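Local coordinates for protein serine protease inhibitor (Thermoanaerobacter tengcongensis, PDB 2PEF) that probably inhibits serine-type endopeptidases, and is captured here in the latent state of the serpin fold, at residues 19-24 with 31-36; 37-42 with 59-64. All coordinates share one frame; numbering follows the deposited sequence.

Contact 1. Residues 19-24 with 31-36; sequences ELFKNS and SLISPL
The end of helix 7-22, the first helix of the chain, packs on strand 32-33, a partner of strand 362-372 in the B-sheet region of the serpin fold, just before helix 35-46, and Ile33 is the side chain pushed into the helix end. Its terminal methyl does most of the touching: CD1 lies 3.5 Å from the backbone N of Phe21 and 3.7 Å from Leu20 CG, so it rests on main chain as well as on side chains. A chi1 of 68° puts CG1 between the backbone N and the carbonyl carbon and CG2 beside the N, where it meets Ser24 CB at 3.9 Å. Ile33 CG1, meanwhile, sits at the edge of the Phe21 ring, near its plane. Leu20 crosses Ile33 obliquely and carries the contact on to the next helix, CD2 lying 4.0 Å from Pro35 CA. The polar end of Ser24 is turned back into its own segment: OG donates to Leu20 O over 2.7 Å, from above the carbonyl plane, which ties the turn after the helix to its last residues. The hydroxyl of Ser31, opposite Ser24, accepts a hydrogen bond from the backbone N of Asp26. Beyond the two segments, strand 362-372 pairs with Ile33 through Ile366, its Ile366 and Thr368 touch the side chain of Phe21, the OH of Tyr270 in strand 255-273 hydrogen-bonds to Ser24 O, and Met274 with helix 275-280 lies against Leu20.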
ATOM      1  N   GLU A  19       6.530   7.127   6.778  1.00 13.05           N
ATOM      2  CA  GLU A  19       7.928   7.068   6.345  1.00 13.31           C
ATOM      3  C   GLU A  19       8.046   6.364   4.992  1.00 13.31           C
ATOM      4  O   GLU A  19       8.800   6.800   4.119  1.00 13.02           O
ATOM      5  CB  GLU A  19       8.824   6.403   7.391  1.00 14.62           C
ATOM      6  CG  GLU A  19       9.023   7.229   8.661  1.00 18.22           C
ATOM      7  CD  GLU A  19       9.505   8.650   8.389  1.00 20.88           C
ATOM      8  OE1 GLU A  19      10.530   8.807   7.695  1.00 21.37           O
ATOM      9  OE2 GLU A  19       8.853   9.607   8.868  1.00 25.87           O
ATOM     10  N   LEU A  20       7.282   5.288   4.815  1.00 13.67           N
ATOM     11  CA  LEU A  20       7.218   4.604   3.528  1.00 13.02           C
ATOM     12  C   LEU A  20       6.712   5.552   2.437  1.00 13.53           C
ATOM     13  O   LEU A  20       7.356   5.703   1.399  1.00 13.80           O
ATOM     14  CB  LEU A  20       6.325   3.359   3.619  1.00 13.98           C
ATOM     15  CG  LEU A  20       6.379   2.349   2.473  1.00 11.34           C
ATOM     16  CD1 LEU A  20       7.772   1.733   2.335  1.00 15.49           C
ATOM     17  CD2 LEU A  20       5.330   1.262   2.687  1.00 13.02           C
ATOM     18  N   PHE A  21       5.574   6.200   2.695  1.00 12.13           N
ATOM     19  CA  PHE A  21       4.985   7.161   1.758  1.00 12.70           C
ATOM     20  C   PHE A  21       5.939   8.290   1.376  1.00 12.82           C
ATOM     21  O   PHE A  21       6.188   8.520   0.192  1.00 12.92           O
ATOM     22  CB  PHE A  21       3.674   7.723   2.320  1.00 12.15           C
ATOM     23  CG  PHE A  21       3.058   8.812   1.478  1.00 11.64           C
ATOM     24  CD1 PHE A  21       2.629   8.553   0.180  1.00  9.93           C
ATOM     25  CD2 PHE A  21       2.884  10.092   1.998  1.00 10.32           C
ATOM     26  CE1 PHE A  21       2.042   9.561  -0.590  1.00  9.04           C
ATOM     27  CE2 PHE A  21       2.302  11.100   1.236  1.00 13.07           C
ATOM     28  CZ  PHE A  21       1.883  10.835  -0.059  1.00 11.13           C
ATOM     29  N   LYS A  22       6.499   8.971   2.375  1.00 13.64           N
ATOM     30  CA  LYS A  22       7.293  10.178   2.119  1.00 15.03           C
ATOM     31  C   LYS A  22       8.613   9.905   1.387  1.00 15.72           C
ATOM     32  O   LYS A  22       9.268  10.839   0.906  1.00 16.04           O
ATOM     33  CB  LYS A  22       7.522  10.969   3.413  1.00 16.43           C
ATOM     34  CG  LYS A  22       8.563  10.379   4.354  1.00 18.41           C
ATOM     35  CD  LYS A  22       8.438  10.970   5.754  1.00 20.46           C
ATOM     36  CE  LYS A  22       8.857  12.427   5.801  1.00 19.16           C
ATOM     37  NZ  LYS A  22       8.779  12.976   7.187  1.00 21.42           N
ATOM     38  N   ASN A  23       8.995   8.634   1.311  1.00 15.40           N
ATOM     39  CA  ASN A  23      10.182   8.228   0.568  1.00 16.38           C
ATOM     40  C   ASN A  23       9.868   7.544  -0.772  1.00 16.55           C
ATOM     41  O   ASN A  23      10.776   7.086  -1.473  1.00 16.79           O
ATOM     42  CB  ASN A  23      11.085   7.354   1.447  1.00 17.28           C
ATOM     43  CG  ASN A  23      11.721   8.134   2.585  1.00 20.29           C
ATOM     44  OD1 ASN A  23      11.431   7.892   3.759  1.00 24.02           O
ATOM     45  ND2 ASN A  23      12.590   9.086   2.243  1.00 20.56           N
ATOM     46  N   SER A  24       8.584   7.510  -1.129  1.00 16.51           N
ATOM     47  CA  SER A  24       8.109   6.828  -2.338  1.00 17.26           C
ATOM     48  C   SER A  24       7.454   7.786  -3.341  1.00 18.39           C
ATOM     49  O   SER A  24       6.758   7.356  -4.268  1.00 18.90           O
ATOM     50  CB  SER A  24       7.118   5.725  -1.958  1.00 17.60           C
ATOM     51  OG  SER A  24       7.703   4.789  -1.073  1.00 17.09           O
ATOM     52  N   SER A  31       1.834   9.363  -7.434  1.00 13.23           N
ATOM     53  CA  SER A  31       2.291   8.255  -6.611  1.00 12.73           C
ATOM     54  C   SER A  31       1.123   7.590  -5.891  1.00 12.24           C
ATOM     55  O   SER A  31       0.098   8.228  -5.622  1.00 12.24           O
ATOM     56  CB  SER A  31       3.327   8.750  -5.601  1.00 12.86           C
ATOM     57  OG  SER A  31       4.398   9.393  -6.269  1.00 16.78           O
ATOM     58  N   LEU A  32       1.273   6.302  -5.597  1.00 11.73           N
ATOM     59  CA  LEU A  32       0.281   5.570  -4.812  1.00 11.58           C
ATOM     60  C   LEU A  32       0.930   4.365  -4.176  1.00 11.77           C
ATOM     61  O   LEU A  32       1.517   3.536  -4.868  1.00 12.22           O
ATOM     62  CB  LEU A  32      -0.885   5.104  -5.680  1.00 12.52           C
ATOM     63  CG  LEU A  32      -1.974   4.276  -4.985  1.00 11.08           C
ATOM     64  CD1 LEU A  32      -2.793   5.111  -3.995  1.00 12.62           C
ATOM     65  CD2 LEU A  32      -2.881   3.639  -6.011  1.00 13.46           C
ATOM     66  N   ILE A  33       0.831   4.269  -2.857  1.00 12.93           N
ATOM     67  CA  ILE A  33       1.308   3.077  -2.170  1.00 13.68           C
ATOM     68  C   ILE A  33       0.251   2.554  -1.212  1.00 13.60           C
ATOM     69  O   ILE A  33      -0.614   3.306  -0.753  1.00 13.09           O
ATOM     70  CB  ILE A  33       2.661   3.290  -1.432  1.00 15.38           C
ATOM     71  CG1 ILE A  33       2.511   4.230  -0.235  1.00 17.94           C
ATOM     72  CG2 ILE A  33       3.756   3.766  -2.409  1.00 16.42           C
ATOM     73  CD1 ILE A  33       3.558   4.001   0.838  1.00 22.54           C
ATOM     74  N   SER A  34       0.309   1.252  -0.953  1.00 12.77           N
ATOM     75  CA  SER A  34      -0.442   0.643   0.133  1.00 12.36           C
ATOM     76  C   SER A  34       0.525   0.203   1.215  1.00 13.01           C
ATOM     77  O   SER A  34       1.217  -0.811   1.057  1.00 13.63           O
ATOM     78  CB  SER A  34      -1.249  -0.559  -0.350  1.00 13.44           C
ATOM     79  OG  SER A  34      -1.852  -1.223   0.739  1.00 12.17           O
ATOM     80  N   PRO A  35       0.593   0.971   2.314  1.00 14.03           N
ATOM     81  CA  PRO A  35       1.450   0.586   3.430  1.00 14.34           C
ATOM     82  C   PRO A  35       1.060  -0.779   3.990  1.00 14.08           C
ATOM     83  O   PRO A  35       1.937  -1.553   4.367  1.00 15.61           O
ATOM     84  CB  PRO A  35       1.206   1.695   4.455  1.00 15.06           C
ATOM     85  CG  PRO A  35       0.733   2.856   3.653  1.00 15.66           C
ATOM     86  CD  PRO A  35      -0.091   2.255   2.566  1.00 13.12           C
ATOM     87  N   LEU A  36      -0.240  -1.073   4.018  1.00 15.02           N
ATOM     88  CA  LEU A  36      -0.737  -2.367   4.486  1.00 14.24           C
ATOM     89  C   LEU A  36      -0.133  -3.517   3.682  1.00 13.57           C
ATOM     90  O   LEU A  36       0.385  -4.468   4.254  1.00 14.58           O
ATOM     91  CB  LEU A  36      -2.267  -2.434   4.423  1.00 14.08           C
ATOM     92  CG  LEU A  36      -2.928  -3.746   4.869  1.00 18.36           C
ATOM     93  CD1 LEU A  36      -2.589  -4.099   6.323  1.00 19.18           C
ATOM     94  CD2 LEU A  36      -4.433  -3.666   4.661  1.00 16.83           C
TER

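Contact 2. Residues 37-42 with 59-64; sequences SAMLAL and KALGKD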
ATOM      1  N   SER A  37      -0.204  -3.415   2.359  1.00 14.21           N
ATOM      2  CA  SER A  37       0.352  -4.435   1.477  1.00 14.37           C
ATOM      3  C   SER A  37       1.852  -4.637   1.690  1.00 14.19           C
ATOM      4  O   SER A  37       2.329  -5.771   1.763  1.00 15.63           O
ATOM      5  CB  SER A  37       0.063  -4.085   0.017  1.00 14.30           C
ATOM      6  OG  SER A  37       0.668  -5.024  -0.854  1.00 12.92           O
ATOM      7  N   ALA A  38       2.587  -3.532   1.794  1.00 14.24           N
ATOM      8  CA  ALA A  38       4.031  -3.583   2.013  1.00 15.24           C
ATOM      9  C   ALA A  38       4.363  -4.235   3.348  1.00 15.62           C
ATOM     10  O   ALA A  38       5.216  -5.129   3.411  1.00 15.68           O
ATOM     11  CB  ALA A  38       4.633  -2.196   1.926  1.00 16.32           C
ATOM     12  N   MET A  39       3.680  -3.783   4.401  1.00 14.32           N
ATOM     13  CA  MET A  39       3.815  -4.344   5.744  0.50 14.70           C
ATOM     14  C   MET A  39       3.633  -5.862   5.751  1.00 15.13           C
ATOM     15  O   MET A  39       4.422  -6.599   6.347  1.00 15.60           O
ATOM     16  CB  MET A  39       2.792  -3.691   6.684  0.50 14.81           C
ATOM     17  CG  MET A  39       2.703  -4.322   8.069  0.50 15.23           C
ATOM     18  SD  MET A  39       4.204  -4.105   9.043  0.50 14.66           S
ATOM     19  CE  MET A  39       4.075  -2.380   9.498  0.50 15.29           C
ATOM     20  N   LEU A  40       2.577  -6.327   5.091  1.00 13.43           N
ATOM     21  CA  LEU A  40       2.254  -7.753   5.115  1.00 12.54           C
ATOM     22  C   LEU A  40       3.286  -8.632   4.411  1.00 13.68           C
ATOM     23  O   LEU A  40       3.652  -9.688   4.927  1.00 13.33           O
ATOM     24  CB  LEU A  40       0.845  -8.003   4.580  1.00 11.96           C
ATOM     25  CG  LEU A  40      -0.260  -7.458   5.492  1.00 12.10           C
ATOM     26  CD1 LEU A  40      -1.593  -7.442   4.764  1.00 14.19           C
ATOM     27  CD2 LEU A  40      -0.363  -8.244   6.788  1.00 13.16           C
ATOM     28  N   ALA A  41       3.759  -8.194   3.246  1.00 12.36           N
ATOM     29  CA  ALA A  41       4.770  -8.938   2.504  1.00 14.00           C
ATOM     30  C   ALA A  41       6.068  -8.993   3.301  1.00 15.34           C
ATOM     31  O   ALA A  41       6.714 -10.037   3.385  1.00 15.81           O
ATOM     32  CB  ALA A  41       5.011  -8.298   1.149  1.00 15.15           C
ATOM     33  N   LEU A  42       6.431  -7.859   3.899  1.00 14.86           N
ATOM     34  CA  LEU A  42       7.676  -7.750   4.646  1.00 14.33           C
ATOM     35  C   LEU A  42       7.607  -8.463   5.994  1.00 14.03           C
ATOM     36  O   LEU A  42       8.608  -9.009   6.457  1.00 15.10           O
ATOM     37  CB  LEU A  42       8.067  -6.282   4.826  1.00 14.15           C
ATOM     38  CG  LEU A  42       8.474  -5.529   3.551  1.00 16.44           C
ATOM     39  CD1 LEU A  42       8.455  -4.025   3.790  1.00 11.95           C
ATOM     40  CD2 LEU A  42       9.845  -5.975   3.037  1.00 15.35           C
ATOM     41  N   LYS A  59      12.592  -3.726  13.557  1.00 17.34           N
ATOM     42  CA  LYS A  59      12.692  -2.298  13.848  1.00 16.92           C
ATOM     43  C   LYS A  59      12.132  -1.424  12.724  1.00 16.31           C
ATOM     44  O   LYS A  59      11.480  -0.416  12.989  1.00 15.56           O
ATOM     45  CB  LYS A  59      14.145  -1.913  14.138  1.00 17.55           C
ATOM     46  CG  LYS A  59      14.315  -0.503  14.669  1.00 20.67           C
ATOM     47  N   ALA A  60      12.406  -1.806  11.478  1.00 15.91           N
ATOM     48  CA  ALA A  60      11.897  -1.085  10.309  1.00 16.24           C
ATOM     49  C   ALA A  60      10.372  -1.100  10.244  1.00 16.39           C
ATOM     50  O   ALA A  60       9.746  -0.090   9.916  1.00 16.69           O
ATOM     51  CB  ALA A  60      12.486  -1.661   9.030  1.00 16.32           C
ATOM     52  N   LEU A  61       9.786  -2.253  10.556  1.00 16.31           N
ATOM     53  CA  LEU A  61       8.337  -2.428  10.480  1.00 15.86           C
ATOM     54  C   LEU A  61       7.577  -1.979  11.727  1.00 15.45           C
ATOM     55  O   LEU A  61       6.464  -1.461  11.624  1.00 15.01           O
ATOM     56  CB  LEU A  61       7.991  -3.888  10.190  1.00 16.02           C
ATOM     57  CG  LEU A  61       8.516  -4.491   8.883  1.00 16.50           C
ATOM     58  CD1 LEU A  61       8.264  -5.991   8.851  1.00 18.99           C
ATOM     59  CD2 LEU A  61       7.881  -3.795   7.678  1.00 16.30           C
ATOM     60  N   GLY A  62       8.165  -2.195  12.901  1.00 14.36           N
ATOM     61  CA  GLY A  62       7.421  -2.029  14.143  1.00 13.45           C
ATOM     62  C   GLY A  62       8.134  -1.324  15.276  1.00 14.48           C
ATOM     63  O   GLY A  62       7.569  -1.191  16.360  1.00 14.20           O
ATOM     64  N   LYS A  63       9.364  -0.878  15.022  1.00 14.36           N
ATOM     65  CA  LYS A  63      10.206  -0.214  16.032  1.00 15.53           C
ATOM     66  C   LYS A  63      10.567  -1.161  17.180  1.00 15.00           C
ATOM     67  O   LYS A  63      11.490  -1.970  17.062  1.00 14.78           O
ATOM     68  CB  LYS A  63       9.532   1.049  16.582  1.00 16.71           C
ATOM     69  CG  LYS A  63       9.191   2.108  15.557  1.00 19.88           C
ATOM     70  CD  LYS A  63       8.176   3.049  16.160  1.00 23.15           C
ATOM     71  CE  LYS A  63       8.254   4.435  15.584  1.00 23.87           C
ATOM     72  NZ  LYS A  63       7.427   5.338  16.424  1.00 24.45           N
ATOM     73  N   ASP A  64       9.818  -1.065  18.276  1.00 14.87           N
ATOM     74  CA  ASP A  64      10.056  -1.879  19.467  1.00 15.85           C
ATOM     75  C   ASP A  64       9.205  -3.153  19.502  1.00 16.47           C
ATOM     76  O   ASP A  64       9.331  -3.966  20.425  1.00 17.29           O
ATOM     77  CB  ASP A  64       9.828  -1.047  20.735  1.00 16.07           C
ATOM     78  CG  ASP A  64       8.394  -0.552  20.871  1.00 18.22           C
ATOM     79  OD1 ASP A  64       7.754  -0.234  19.846  1.00 21.26           O
ATOM     80  OD2 ASP A  64       7.913  -0.469  22.020  1.00 21.22           O
TER
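Leu61, near the end of helix 51-62, meets Met39 and Leu42 of helix 35-46, and the apolar contacts come first. Its CD2 methyl touches both, lying 3.8 Å from Leu42 CB and 3.9 Å from Met39 SD. The other methyl, CD1, comes within 3.8 Å of the backbone C of Leu42, so this branch rests on main chain too. Contact of a methyl with a polar atom is the second kind: Met39, with CG anti to its own N (chi1 172°) and the chain bent further along, brings CE to 3.3 Å from Leu61 O, although this is one of two modelled conformers and the closeness is therefore doubtful. Around these three side chains, Phe16 of helix 7-22 packs on both Met39 and Leu61, and helix 67-80 adds Leu74 against Met39 and Leu70 against Leu61. With an alanine here instead of Leu61, the methyls facing Leu42 and Met39 would be gone, which would probably open a gap between the two helices and let the methionine turn more freely. Between these segments the contact is apolar, so it rests on the fit of Leu61 against Met39 and Leu42.

In the fold
The two contacts illustrate how one helix can be packed differently along its length. Both are buried and both use helix 35-46, contact 1 at its start and contact 2 further on, their centres about 12 Å apart. They touch directly, Leu20 CD2 lying 3.6 Å from Ala38 CB, and helix 7-22 serves both, since Phe16 reaches the second. Contact 1 lies nearer the centre of the chain, where a strand and a helix end meet and the two serine hydroxyls are each bonded to nearby backbone. Contact 2, between two helices, is made of leucine and methionine; at the end of segment 59-64 the exposed Lys63 and Asp64 form salt bridges with Asp15 and Lys8 of helix 7-22.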